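Local coordinates for protein 2-hydroxyisobutyryl-CoA mutase large subunit (Aquincola tertiaricarbonis, PDB 4R3U) that works with a small cobalamin-binding subunit to interconvert 2-hydroxyisobutyryl-CoA and (S)-3-hydroxybutyryl-CoA by a B12-dependent carbon-skeleton rearrangement, at residues F49-I52 and G53-V57; D128-M131 and P132-M135; M135-D138 and S139-M143; A460-A463 and Y464-L468. All coordinates share one frame; numbering follows the deposited sequence.

Contact 1 (F49-I52 and G53-V57); sequences FHTI and GDFPV
T51 and F55 are tied together twice at the neck of a short beta hairpin. T51 N donates to F55 O at 2.8 Å. In return, F55 N donates to T51 OG1 at 2.9 Å. The hydroxyl lies between the backbone N and the carbonyl carbon (chi1 53°), which faces it to the F55 amide. The same rotation sends T51 CG2 to V57 CG1, 3.6 Å away, a buried apolar touch. A type I turn from T51 to D54 closes the hairpin. Its bond runs from D54 N to T51 O at 3.1 Å. This end is the tight one, though it too has a watered side: a water joins T51 O to D54 OD1. The F55 ring stacks on Y429 and packs against helix 420-442.

The open-strand side is looser. H50 and P56 form a non-hydrogen-bonded antiparallel pair. Both are exposed, and H50 ND1 lies 3.6 Å from P56 CA. V57 N makes one straight bond to F49 O (3.0 Å), but a water links F49 N with V57 O.

Acidic groups serve the turn from outside: E308 takes T51 OG1 and G53 N, and D305 takes I52 N. D54 in turn pairs with R469. The chemistry implies a division of work: polar bonds hold the turn, and the F55 and V57 side chains pack on helix 420-442.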
loop_
_atom_site.group_PDB
_atom_site.type_symbol
_atom_site.label_atom_id
_atom_site.label_comp_id
_atom_site.label_asym_id
_atom_site.label_seq_id
_atom_site.Cartn_x
_atom_site.Cartn_y
_atom_site.Cartn_z
ATOM N N PHE A 49 22.369 -10.408 1.086
ATOM C CA PHE A 49 20.923 -10.290 1.122
ATOM C C PHE A 49 20.346 -11.071 -0.065
ATOM O O PHE A 49 21.037 -11.292 -1.066
ATOM C CB PHE A 49 20.480 -8.819 1.093
ATOM C CG PHE A 49 20.770 -8.012 2.348
ATOM C CD1 PHE A 49 22.014 -7.431 2.551
ATOM C CD2 PHE A 49 19.773 -7.764 3.276
ATOM C CE1 PHE A 49 22.255 -6.625 3.660
ATOM C CE2 PHE A 49 20.027 -6.984 4.401
ATOM C CZ PHE A 49 21.252 -6.389 4.568
ATOM N N HIS A 50 19.113 -11.543 0.076
ATOM C CA HIS A 50 18.455 -12.339 -0.962
ATOM C C HIS A 50 17.029 -11.892 -1.062
ATOM O O HIS A 50 16.497 -11.372 -0.086
ATOM C CB HIS A 50 18.425 -13.836 -0.573
ATOM C CG HIS A 50 19.761 -14.460 -0.384
ATOM N ND1 HIS A 50 20.332 -15.244 -1.364
ATOM C CD2 HIS A 50 20.587 -14.418 0.683
ATOM C CE1 HIS A 50 21.496 -15.633 -0.874
ATOM N NE2 HIS A 50 21.693 -15.155 0.352
ATOM N N THR A 51 16.376 -12.179 -2.184
ATOM C CA THR A 51 14.954 -11.930 -2.325
ATOM C C THR A 51 14.227 -13.065 -1.482
ATOM O O THR A 51 14.904 -13.960 -0.939
ATOM C CB THR A 51 14.568 -12.007 -3.815
ATOM O OG1 THR A 51 15.025 -13.237 -4.375
ATOM C CG2 THR A 51 15.090 -10.873 -4.627
ATOM N N ILE A 52 12.885 -13.029 -1.359
ATOM C CA ILE A 52 12.154 -14.076 -0.615
ATOM C C ILE A 52 12.298 -15.384 -1.409
ATOM O O ILE A 52 12.486 -16.451 -0.830
ATOM C CB ILE A 52 10.679 -13.683 -0.364
ATOM C CG1 ILE A 52 10.572 -12.459 0.574
ATOM C CG2 ILE A 52 9.848 -14.873 0.157
ATOM C CD1 ILE A 52 9.168 -11.763 0.653
ATOM N N GLY A 53 12.333 -15.257 -2.729
ATOM C CA GLY A 53 12.522 -16.368 -3.656
ATOM C C GLY A 53 13.944 -16.879 -3.776
ATOM O O GLY A 53 14.238 -17.636 -4.700
ATOM N N ASP A 54 14.823 -16.477 -2.820
ATOM C CA ASP A 54 16.226 -16.897 -2.667
ATOM C C ASP A 54 17.226 -16.496 -3.759
ATOM O O ASP A 54 18.259 -17.146 -3.929
ATOM C CB ASP A 54 16.328 -18.386 -2.317
ATOM C CG ASP A 54 16.405 -18.710 -0.850
ATOM O OD1 ASP A 54 16.020 -17.845 -0.024
ATOM O OD2 ASP A 54 16.807 -19.843 -0.522
ATOM N N PHE A 55 16.933 -15.430 -4.487
ATOM C CA PHE A 55 17.868 -14.926 -5.487
ATOM C C PHE A 55 18.767 -13.935 -4.771
ATOM O O PHE A 55 18.245 -13.050 -4.086
ATOM C CB PHE A 55 17.118 -14.215 -6.623
ATOM C CG PHE A 55 16.692 -15.086 -7.770
ATOM C CD1 PHE A 55 15.914 -16.211 -7.555
ATOM C CD2 PHE A 55 17.025 -14.749 -9.080
ATOM C CE1 PHE A 55 15.514 -17.016 -8.618
ATOM C CE2 PHE A 55 16.601 -15.539 -10.152
ATOM C CZ PHE A 55 15.846 -16.667 -9.913
ATOM N N PRO A 56 20.106 -14.083 -4.852
ATOM C CA PRO A 56 20.982 -13.104 -4.181
ATOM C C PRO A 56 20.900 -11.726 -4.853
ATOM O O PRO A 56 20.849 -11.616 -6.091
ATOM C CB PRO A 56 22.376 -13.728 -4.288
ATOM C CG PRO A 56 22.314 -14.643 -5.454
ATOM C CD PRO A 56 20.886 -15.101 -5.595
ATOM N N VAL A 57 20.857 -10.668 -4.017
ATOM C CA VAL A 57 20.784 -9.286 -4.484
ATOM C C VAL A 57 22.037 -8.476 -4.156
ATOM O O VAL A 57 22.665 -8.696 -3.110
ATOM C CB VAL A 57 19.481 -8.555 -4.089
ATOM C CG1 VAL A 57 18.274 -9.252 -4.682
ATOM C CG2 VAL A 57 19.339 -8.408 -2.572
HETATM O O HOH W 1 23.813 -8.530 -0.909
HETATM O O HOH W 2 15.860 -15.348 1.503
#

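Contact 2 (D128-M131 and P132-M135); sequences DFDM and PTLM. With 3KK (S-{(3R,5R,9R)-1-[(2R,3S,4R,5R)-5-(6-amino-9H-purin-9-yl)-4-hydroxy-3-(phosphonooxy)tetrahydrofuran-2-yl]-3,5,9-trihydroxy-8,8-dimethyl-3,5-dioxido-10,14-dioxo-2,4,6-trioxa-11,15-diaza-3lambda~5~,5lambda~5~-diphosphaheptadecan-17-yl} 2-hydroxy-2-methylpropanethioate), chain F.
D130 receives T133 through a single carboxylate oxygen. T133 N donates to D130 OD1 at 3.1 Å, the N-cap bond at the start of helix 131-135. T133 OG1 donates to the same OD1 at 2.7 Å, on its syn side and 28° out of the carboxylate plane. The two donors come from opposite faces of that plane. D130 CG sits between its backbone N and carbonyl carbon (chi1 63°), a turn that carries OD1 over the helix start. The other oxygen, OD2, accepts from G149 N, and T133 OG1 also takes the amide of I155. Both D130 oxygens are thus supplied, although the residue is buried. With an alanine here, the T133 amide and hydroxyl are likely to lose their shared acceptor, and G149 N its own.

The backbone supplies the next bonds. L134 N donates to D130 O at 3.0 Å, and M135 N to M131 O at 2.9 Å. Apolar contacts add to these bonds: T133 CG2 lies 3.8 Å from F129 CB, and M131 SD is 3.8 Å from L134 CD1. F129 O accepts from the cobalamin.

Just upstream, D128 OD2 is modelled 2.4 Å from O3 of the bound 2-hydroxyisobutyryl-CoA, an unusually short approach. T178 OG1 holds D128 OD1. D128 is thought to matter for stereospecificity. Ligand-binding residues just beyond the C-terminal end of a barrel strand, here 125-128, are typical of TIM-barrel active sites, and the capped helix follows directly.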
loop_
_atom_site.group_PDB
_atom_site.type_symbol
_atom_site.label_atom_id
_atom_site.label_comp_id
_atom_site.label_asym_id
_atom_site.label_seq_id
_atom_site.Cartn_x
_atom_site.Cartn_y
_atom_site.Cartn_z
ATOM N N ASP A 128 -15.885 -18.838 -7.509
ATOM C CA ASP A 128 -15.315 -19.960 -6.779
ATOM C C ASP A 128 -16.402 -20.917 -6.383
ATOM O O ASP A 128 -17.468 -20.509 -5.935
ATOM C CB ASP A 128 -14.472 -19.536 -5.575
ATOM C CG ASP A 128 -13.029 -19.342 -6.005
ATOM O OD1 ASP A 128 -12.814 -18.960 -7.186
ATOM O OD2 ASP A 128 -12.115 -19.489 -5.131
ATOM N N PHE A 129 -16.128 -22.195 -6.560
ATOM C CA PHE A 129 -17.078 -23.295 -6.356
ATOM C C PHE A 129 -16.786 -24.090 -5.095
ATOM O O PHE A 129 -15.673 -24.037 -4.567
ATOM C CB PHE A 129 -17.095 -24.198 -7.604
ATOM C CG PHE A 129 -17.425 -23.421 -8.869
ATOM C CD1 PHE A 129 -18.749 -23.235 -9.270
ATOM C CD2 PHE A 129 -16.417 -22.824 -9.623
ATOM C CE1 PHE A 129 -19.059 -22.461 -10.394
ATOM C CE2 PHE A 129 -16.730 -22.033 -10.730
ATOM C CZ PHE A 129 -18.050 -21.875 -11.122
ATOM N N ASP A 130 -17.806 -24.790 -4.580
ATOM C CA ASP A 130 -17.625 -25.613 -3.411
ATOM C C ASP A 130 -16.837 -26.900 -3.772
ATOM O O ASP A 130 -16.647 -27.208 -4.956
ATOM C CB ASP A 130 -18.972 -25.909 -2.742
ATOM C CG ASP A 130 -19.973 -26.702 -3.542
ATOM O OD1 ASP A 130 -19.587 -27.283 -4.569
ATOM O OD2 ASP A 130 -21.116 -26.821 -3.090
ATOM N N MET A 131 -16.426 -27.649 -2.755
ATOM C CA MET A 131 -15.688 -28.886 -2.925
ATOM C C MET A 131 -16.419 -29.927 -3.735
ATOM O O MET A 131 -15.801 -30.431 -4.669
ATOM C CB MET A 131 -15.194 -29.436 -1.579
ATOM C CG MET A 131 -14.194 -28.544 -0.873
ATOM S SD MET A 131 -12.955 -27.791 -1.964
ATOM C CE MET A 131 -11.966 -29.158 -2.457
ATOM N N PRO A 132 -17.722 -30.240 -3.482
ATOM C CA PRO A 132 -18.407 -31.237 -4.341
ATOM C C PRO A 132 -18.284 -30.916 -5.841
ATOM O O PRO A 132 -17.851 -31.771 -6.621
ATOM C CB PRO A 132 -19.859 -31.198 -3.844
ATOM C CG PRO A 132 -19.738 -30.793 -2.422
ATOM C CD PRO A 132 -18.606 -29.797 -2.379
ATOM N N THR A 133 -18.573 -29.660 -6.220
ATOM C CA THR A 133 -18.517 -29.143 -7.589
ATOM C C THR A 133 -17.107 -29.237 -8.182
ATOM O O THR A 133 -16.944 -29.663 -9.327
ATOM C CB THR A 133 -19.122 -27.719 -7.617
ATOM O OG1 THR A 133 -20.443 -27.783 -7.084
ATOM C CG2 THR A 133 -19.152 -27.095 -9.006
ATOM N N LEU A 134 -16.094 -28.841 -7.389
ATOM C CA LEU A 134 -14.674 -28.879 -7.765
ATOM C C LEU A 134 -14.197 -30.319 -8.006
ATOM O O LEU A 134 -13.410 -30.577 -8.926
ATOM C CB LEU A 134 -13.821 -28.208 -6.683
ATOM C CG LEU A 134 -13.910 -26.659 -6.585
ATOM C CD1 LEU A 134 -13.171 -26.147 -5.342
ATOM C CD2 LEU A 134 -13.421 -25.970 -7.864
ATOM N N MET A 135 -14.712 -31.246 -7.189
ATOM C CA MET A 135 -14.381 -32.666 -7.183
ATOM C C MET A 135 -15.264 -33.532 -8.101
ATOM O O MET A 135 -15.032 -34.730 -8.204
ATOM C CB MET A 135 -14.335 -33.193 -5.724
ATOM C CG MET A 135 -13.310 -32.499 -4.847
ATOM S SD MET A 135 -11.678 -32.297 -5.599
ATOM C CE MET A 135 -10.902 -33.945 -5.391
HETATM C C4 3KK F . -8.906 -21.212 -5.749
HETATM C C3 3KK F . -8.661 -19.727 -5.995
HETATM C C2 3KK F . -7.420 -19.263 -5.236
HETATM O O3 3KK F . -9.791 -19.024 -5.508
HETATM C C1 3KK F . -8.489 -19.400 -7.484
HETATM O O1 3KK F . -7.839 -20.117 -8.248
HETATM S S1P 3KK F . -9.304 -17.914 -7.966
HETATM C C2P 3KK F . -8.971 -17.814 -9.748
HETATM C C3P 3KK F . -9.834 -16.752 -10.379
HETATM N N4P 3KK F . -9.461 -16.646 -11.783
HETATM C C5P 3KK F . -9.679 -15.537 -12.497
HETATM O O5P 3KK F . -10.220 -14.517 -12.057
HETATM C C6P 3KK F . -9.186 -15.652 -13.943
HETATM C C7P 3KK F . -9.558 -14.436 -14.779
HETATM N N8P 3KK F . -8.980 -14.550 -16.123
HETATM C C9P 3KK F . -9.327 -13.700 -17.102
HETATM O O9P 3KK F . -10.160 -12.807 -16.940
HETATM C CAP 3KK F . -8.703 -13.976 -18.501
HETATM O OAP 3KK F . -8.580 -15.389 -18.770
HETATM C CBP 3KK F . -7.439 -13.133 -18.881
HETATM C CDP 3KK F . -7.092 -13.350 -20.361
HETATM C CEP 3KK F . -6.218 -13.539 -18.049
HETATM C CCP 3KK F . -7.700 -11.622 -18.707
HETATM O O6A 3KK F . -8.904 -11.279 -19.417
HETATM P P2A 3KK F . -9.746 -9.959 -19.186
HETATM O O4A 3KK F . -9.874 -9.695 -17.746
HETATM O O5A 3KK F . -10.980 -10.077 -20.001
HETATM O O3A 3KK F . -8.730 -8.852 -19.801
HETATM P P1A 3KK F . -8.281 -8.669 -21.371
HETATM O O1A 3KK F . -8.546 -9.883 -22.188
HETATM O O2A 3KK F . -6.916 -8.116 -21.366
HETATM O O5B 3KK F . -9.315 -7.464 -21.732
HETATM C C5B 3KK F . -10.637 -7.678 -22.274
HETATM C C4B 3KK F . -10.745 -7.038 -23.670
HETATM O O4B 3KK F . -10.213 -5.678 -23.689
HETATM C C3B 3KK F . -9.952 -7.832 -24.703
HETATM O O3B 3KK F . -10.693 -7.814 -25.947
HETATM P P3B 3KK F . -11.404 -9.122 -26.576
HETATM O O8A 3KK F . -10.262 -10.042 -26.773
HETATM O O7A 3KK F . -12.381 -9.503 -25.534
HETATM O O9A 3KK F . -12.004 -8.572 -27.815
HETATM C C2B 3KK F . -8.658 -7.048 -24.832
HETATM O O2B 3KK F . -8.039 -7.240 -26.110
HETATM C C1B 3KK F . -9.132 -5.620 -24.645
HETATM N N9A 3KK F . -8.062 -4.729 -24.106
HETATM C C8A 3KK F . -7.446 -4.781 -22.927
HETATM N N7A 3KK F . -6.557 -3.793 -22.878
HETATM C C5A 3KK F . -6.633 -3.102 -24.022
HETATM C C4A 3KK F . -7.580 -3.688 -24.783
HETATM N N3A 3KK F . -7.891 -3.209 -26.016
HETATM C C2A 3KK F . -7.234 -2.066 -26.525
HETATM N N1A 3KK F . -6.247 -1.481 -25.685
HETATM C C6A 3KK F . -5.969 -2.019 -24.479
HETATM N N6A 3KK F . -5.041 -1.483 -23.684
#

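Contact 3 (M135-D138 and S139-M143); sequences MGYD and SDHPM
Y137 and H141 meet ring against ring across a type I beta turn that runs from D138 to H141. Y137 CD1 sits 3.4 Å above the centre of the H141 ring, but the planes are turned 35° against each other. The pair is oblique. P142 CD lies over the H141 face opposite Y137. The H141 imidazole extends away from its own backbone N (chi1 -175°), which swings it back to the tyrosine. M143 CB lies over a face of the Y137 ring, 4.0 Å from its centroid, as a CH-pi contact.

Next come the bonds that set these groups. H141 N donates to D138 O at 3.2 Å and closes the turn. M143 N donates to H141 ND1 at 2.9 Å. Replacing H141 by alanine is likely to uncover part of the Y137 ring and leave the M143 amide without this acceptor.

Further out, R513 forms salt bridges with both D138 and D140, which bind the turn to helix 501-515. D138 also accepts from T552 and from G554 N, and S139 OG bonds to D156. L26 of the small subunit packs on Y137 and M143. Upstream, G136 ends helix 131-135 in a Schellman motif. At the turn's exit, M143 N stands 19° out of the imidazole plane as it meets H141 ND1.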
loop_
_atom_site.group_PDB
_atom_site.type_symbol
_atom_site.label_atom_id
_atom_site.label_comp_id
_atom_site.label_asym_id
_atom_site.label_seq_id
_atom_site.Cartn_x
_atom_site.Cartn_y
_atom_site.Cartn_z
ATOM N N MET A 135 -14.712 -31.246 -7.189
ATOM C CA MET A 135 -14.381 -32.666 -7.183
ATOM C C MET A 135 -15.264 -33.532 -8.101
ATOM O O MET A 135 -15.032 -34.730 -8.204
ATOM C CB MET A 135 -14.335 -33.193 -5.724
ATOM C CG MET A 135 -13.310 -32.499 -4.847
ATOM S SD MET A 135 -11.678 -32.297 -5.599
ATOM C CE MET A 135 -10.902 -33.945 -5.391
ATOM N N GLY A 136 -16.245 -32.917 -8.751
ATOM C CA GLY A 136 -17.125 -33.579 -9.710
ATOM C C GLY A 136 -18.349 -34.277 -9.160
ATOM O O GLY A 136 -18.954 -35.100 -9.852
ATOM N N TYR A 137 -18.734 -33.943 -7.927
ATOM C CA TYR A 137 -19.872 -34.559 -7.253
ATOM C C TYR A 137 -21.083 -33.671 -7.219
ATOM O O TYR A 137 -20.974 -32.438 -7.124
ATOM C CB TYR A 137 -19.524 -34.926 -5.795
ATOM C CG TYR A 137 -18.401 -35.923 -5.626
ATOM C CD1 TYR A 137 -18.579 -37.263 -5.948
ATOM C CD2 TYR A 137 -17.185 -35.543 -5.059
ATOM C CE1 TYR A 137 -17.555 -38.194 -5.765
ATOM C CE2 TYR A 137 -16.146 -36.455 -4.898
ATOM C CZ TYR A 137 -16.342 -37.786 -5.232
ATOM O OH TYR A 137 -15.327 -38.697 -5.043
ATOM N N ASP A 138 -22.259 -34.310 -7.232
ATOM C CA ASP A 138 -23.517 -33.604 -7.043
ATOM C C ASP A 138 -23.638 -33.358 -5.540
ATOM O O ASP A 138 -23.035 -34.084 -4.749
ATOM C CB ASP A 138 -24.695 -34.460 -7.527
ATOM C CG ASP A 138 -24.822 -34.554 -9.016
ATOM O OD1 ASP A 138 -24.184 -33.737 -9.718
ATOM O OD2 ASP A 138 -25.556 -35.446 -9.488
ATOM N N SER A 139 -24.427 -32.354 -5.153
ATOM C CA SER A 139 -24.656 -31.977 -3.756
ATOM C C SER A 139 -25.169 -33.090 -2.804
ATOM O O SER A 139 -24.906 -33.019 -1.602
ATOM C CB SER A 139 -25.555 -30.756 -3.705
ATOM O OG SER A 139 -24.935 -29.727 -4.456
ATOM N N ASP A 140 -25.862 -34.116 -3.341
ATOM C CA ASP A 140 -26.428 -35.225 -2.556
ATOM C C ASP A 140 -25.581 -36.494 -2.548
ATOM O O ASP A 140 -25.999 -37.511 -1.974
ATOM C CB ASP A 140 -27.882 -35.524 -2.974
ATOM C CG ASP A 140 -28.087 -35.935 -4.421
ATOM O OD1 ASP A 140 -27.184 -35.664 -5.256
ATOM O OD2 ASP A 140 -29.165 -36.496 -4.727
ATOM N N HIS A 141 -24.387 -36.446 -3.162
ATOM C CA HIS A 141 -23.466 -37.582 -3.154
ATOM C C HIS A 141 -22.922 -37.750 -1.702
ATOM O O HIS A 141 -22.720 -36.732 -1.022
ATOM C CB HIS A 141 -22.309 -37.337 -4.135
ATOM C CG HIS A 141 -21.388 -38.510 -4.280
ATOM N ND1 HIS A 141 -20.382 -38.769 -3.349
ATOM C CD2 HIS A 141 -21.356 -39.474 -5.227
ATOM C CE1 HIS A 141 -19.791 -39.882 -3.760
ATOM N NE2 HIS A 141 -20.324 -40.324 -4.899
ATOM N N PRO A 142 -22.676 -39.005 -1.210
ATOM C CA PRO A 142 -22.142 -39.177 0.166
ATOM C C PRO A 142 -20.857 -38.405 0.460
ATOM O O PRO A 142 -20.658 -37.966 1.591
ATOM C CB PRO A 142 -21.915 -40.687 0.262
ATOM C CG PRO A 142 -22.889 -41.260 -0.691
ATOM C CD PRO A 142 -22.913 -40.321 -1.846
ATOM N N MET A 143 -20.003 -38.215 -0.555
ATOM C CA MET A 143 -18.747 -37.484 -0.400
ATOM C C MET A 143 -18.954 -35.969 -0.181
ATOM O O MET A 143 -18.062 -35.306 0.346
ATOM C CB MET A 143 -17.798 -37.767 -1.575
ATOM C CG MET A 143 -17.106 -39.137 -1.511
ATOM S SD MET A 143 -16.140 -39.444 0.036
ATOM C CE MET A 143 -14.893 -38.075 0.006
#

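Contact 4 (A460-A463 and Y464-L468); sequences ADFA and YETAL
F462 and T466 are brought together by their first torsions, one turn apart on helix 454-472. F462 CG is anti to its backbone N (chi1 -154°), while T466 OG1 lies beside its own N (chi1 -64°). The side chains pass at a slant, with T466 OG1 4.0 Å from F462 CD2. The same hydroxyl lies 3.1 Å from F462 O. Its proton may go there, but another acceptor is within reach. The T466 amide is settled: it donates to F462 O at 2.8 Å.

The other bonds are regular i to i+4 helix bonds. Y464 N donates to A460 O, E465 N to D461 O at 3.0 Å, and A467 N to A463 O at 3.1 Å. Y464 turns its ring to L468, whose CG stands 4.0 Å above one face. E465 pairs with R469 one turn on.

The helix has two differently occupied sides. A463, Y464, T466 and A467 pack on R31, R38 and V35 of the cobalamin-binding small subunit, and the A467 side chain is about 5 Å from the cobalamin. F462 points instead to its own chain, touching S263 just before helix 264-283.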
loop_
_atom_site.group_PDB
_atom_site.type_symbol
_atom_site.label_atom_id
_atom_site.label_comp_id
_atom_site.label_asym_id
_atom_site.label_seq_id
_atom_site.Cartn_x
_atom_site.Cartn_y
_atom_site.Cartn_z
ATOM N N ALA A 460 7.374 -28.683 -1.784
ATOM C CA ALA A 460 7.363 -29.099 -0.375
ATOM C C ALA A 460 8.621 -28.695 0.393
ATOM O O ALA A 460 8.549 -28.390 1.583
ATOM C CB ALA A 460 7.117 -30.589 -0.262
ATOM N N ASP A 461 9.767 -28.697 -0.283
ATOM C CA ASP A 461 11.038 -28.289 0.306
ATOM C C ASP A 461 11.030 -26.798 0.575
ATOM O O ASP A 461 11.486 -26.376 1.634
ATOM C CB ASP A 461 12.211 -28.656 -0.621
ATOM C CG ASP A 461 12.525 -30.130 -0.671
ATOM O OD1 ASP A 461 11.903 -30.901 0.108
ATOM O OD2 ASP A 461 13.397 -30.518 -1.477
ATOM N N PHE A 462 10.516 -25.995 -0.374
ATOM C CA PHE A 462 10.475 -24.556 -0.177
ATOM C C PHE A 462 9.504 -24.196 0.965
ATOM O O PHE A 462 9.905 -23.479 1.884
ATOM C CB PHE A 462 10.192 -23.804 -1.489
ATOM C CG PHE A 462 10.734 -22.393 -1.475
ATOM C CD1 PHE A 462 12.106 -22.150 -1.589
ATOM C CD2 PHE A 462 9.879 -21.305 -1.368
ATOM C CE1 PHE A 462 12.609 -20.838 -1.562
ATOM C CE2 PHE A 462 10.382 -19.996 -1.379
ATOM C CZ PHE A 462 11.737 -19.768 -1.478
ATOM N N ALA A 463 8.287 -24.794 0.941
ATOM C CA ALA A 463 7.231 -24.670 1.950
ATOM C C ALA A 463 7.786 -24.958 3.358
ATOM O O ALA A 463 7.491 -24.187 4.277
ATOM C CB ALA A 463 6.077 -25.637 1.634
ATOM N N TYR A 464 8.619 -26.018 3.508
ATOM C CA TYR A 464 9.212 -26.406 4.782
ATOM C C TYR A 464 10.296 -25.427 5.244
ATOM O O TYR A 464 10.344 -25.069 6.421
ATOM C CB TYR A 464 9.716 -27.862 4.755
ATOM C CG TYR A 464 10.195 -28.387 6.099
ATOM C CD1 TYR A 464 9.300 -28.626 7.140
ATOM C CD2 TYR A 464 11.530 -28.700 6.308
ATOM C CE1 TYR A 464 9.731 -29.129 8.364
ATOM C CE2 TYR A 464 11.971 -29.220 7.522
ATOM C CZ TYR A 464 11.071 -29.425 8.554
ATOM O OH TYR A 464 11.527 -29.924 9.764
ATOM N N GLU A 465 11.140 -24.959 4.306
ATOM C CA GLU A 465 12.163 -23.961 4.605
ATOM C C GLU A 465 11.488 -22.628 5.010
ATOM O O GLU A 465 11.955 -21.973 5.945
ATOM C CB GLU A 465 13.158 -23.813 3.435
ATOM C CG GLU A 465 14.321 -22.850 3.677
ATOM C CD GLU A 465 15.214 -23.057 4.892
ATOM O OE1 GLU A 465 15.408 -24.224 5.301
ATOM O OE2 GLU A 465 15.745 -22.050 5.417
ATOM N N THR A 466 10.341 -22.278 4.372
ATOM C CA THR A 466 9.574 -21.091 4.731
ATOM C C THR A 466 9.079 -21.220 6.186
ATOM O O THR A 466 9.213 -20.261 6.959
ATOM C CB THR A 466 8.424 -20.856 3.762
ATOM O OG1 THR A 466 8.926 -20.574 2.450
ATOM C CG2 THR A 466 7.494 -19.752 4.227
ATOM N N ALA A 467 8.523 -22.401 6.553
ATOM C CA ALA A 467 8.008 -22.675 7.888
ATOM C C ALA A 467 9.119 -22.570 8.928
ATOM O O ALA A 467 8.913 -21.949 9.973
ATOM C CB ALA A 467 7.367 -24.049 7.930
ATOM N N LEU A 468 10.304 -23.139 8.631
ATOM C CA LEU A 468 11.451 -23.067 9.531
ATOM C C LEU A 468 11.962 -21.614 9.675
ATOM O O LEU A 468 12.388 -21.234 10.777
ATOM C CB LEU A 468 12.593 -23.981 9.066
ATOM C CG LEU A 468 12.359 -25.486 9.080
ATOM C CD1 LEU A 468 13.531 -26.201 8.491
ATOM C CD2 LEU A 468 12.077 -26.018 10.468
#

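In the fold
The four contacts follow one another along the chain. Contact 1 is a two-stranded hairpin. Contacts 2 and 3 form one run from the end of barrel strand 125-128 through helix 131-135 into the following loop. They share M135, their centres are about 9 Å apart, and a probable hydrogen bond joins Y137 N to P132 O. Contact 4 lies on helix 454-472. Far from contact 1 in sequence, it still touches it: F462 packs on I52 and G53, with centres about 15 Å apart. Contacts 1 and 2 are about 37 Å apart between centres. Contact 2 is at the active site, and contacts 2, 3 and 4 face the small subunit. Contact 1 lies away from the annotated sites and touches the second large subunit.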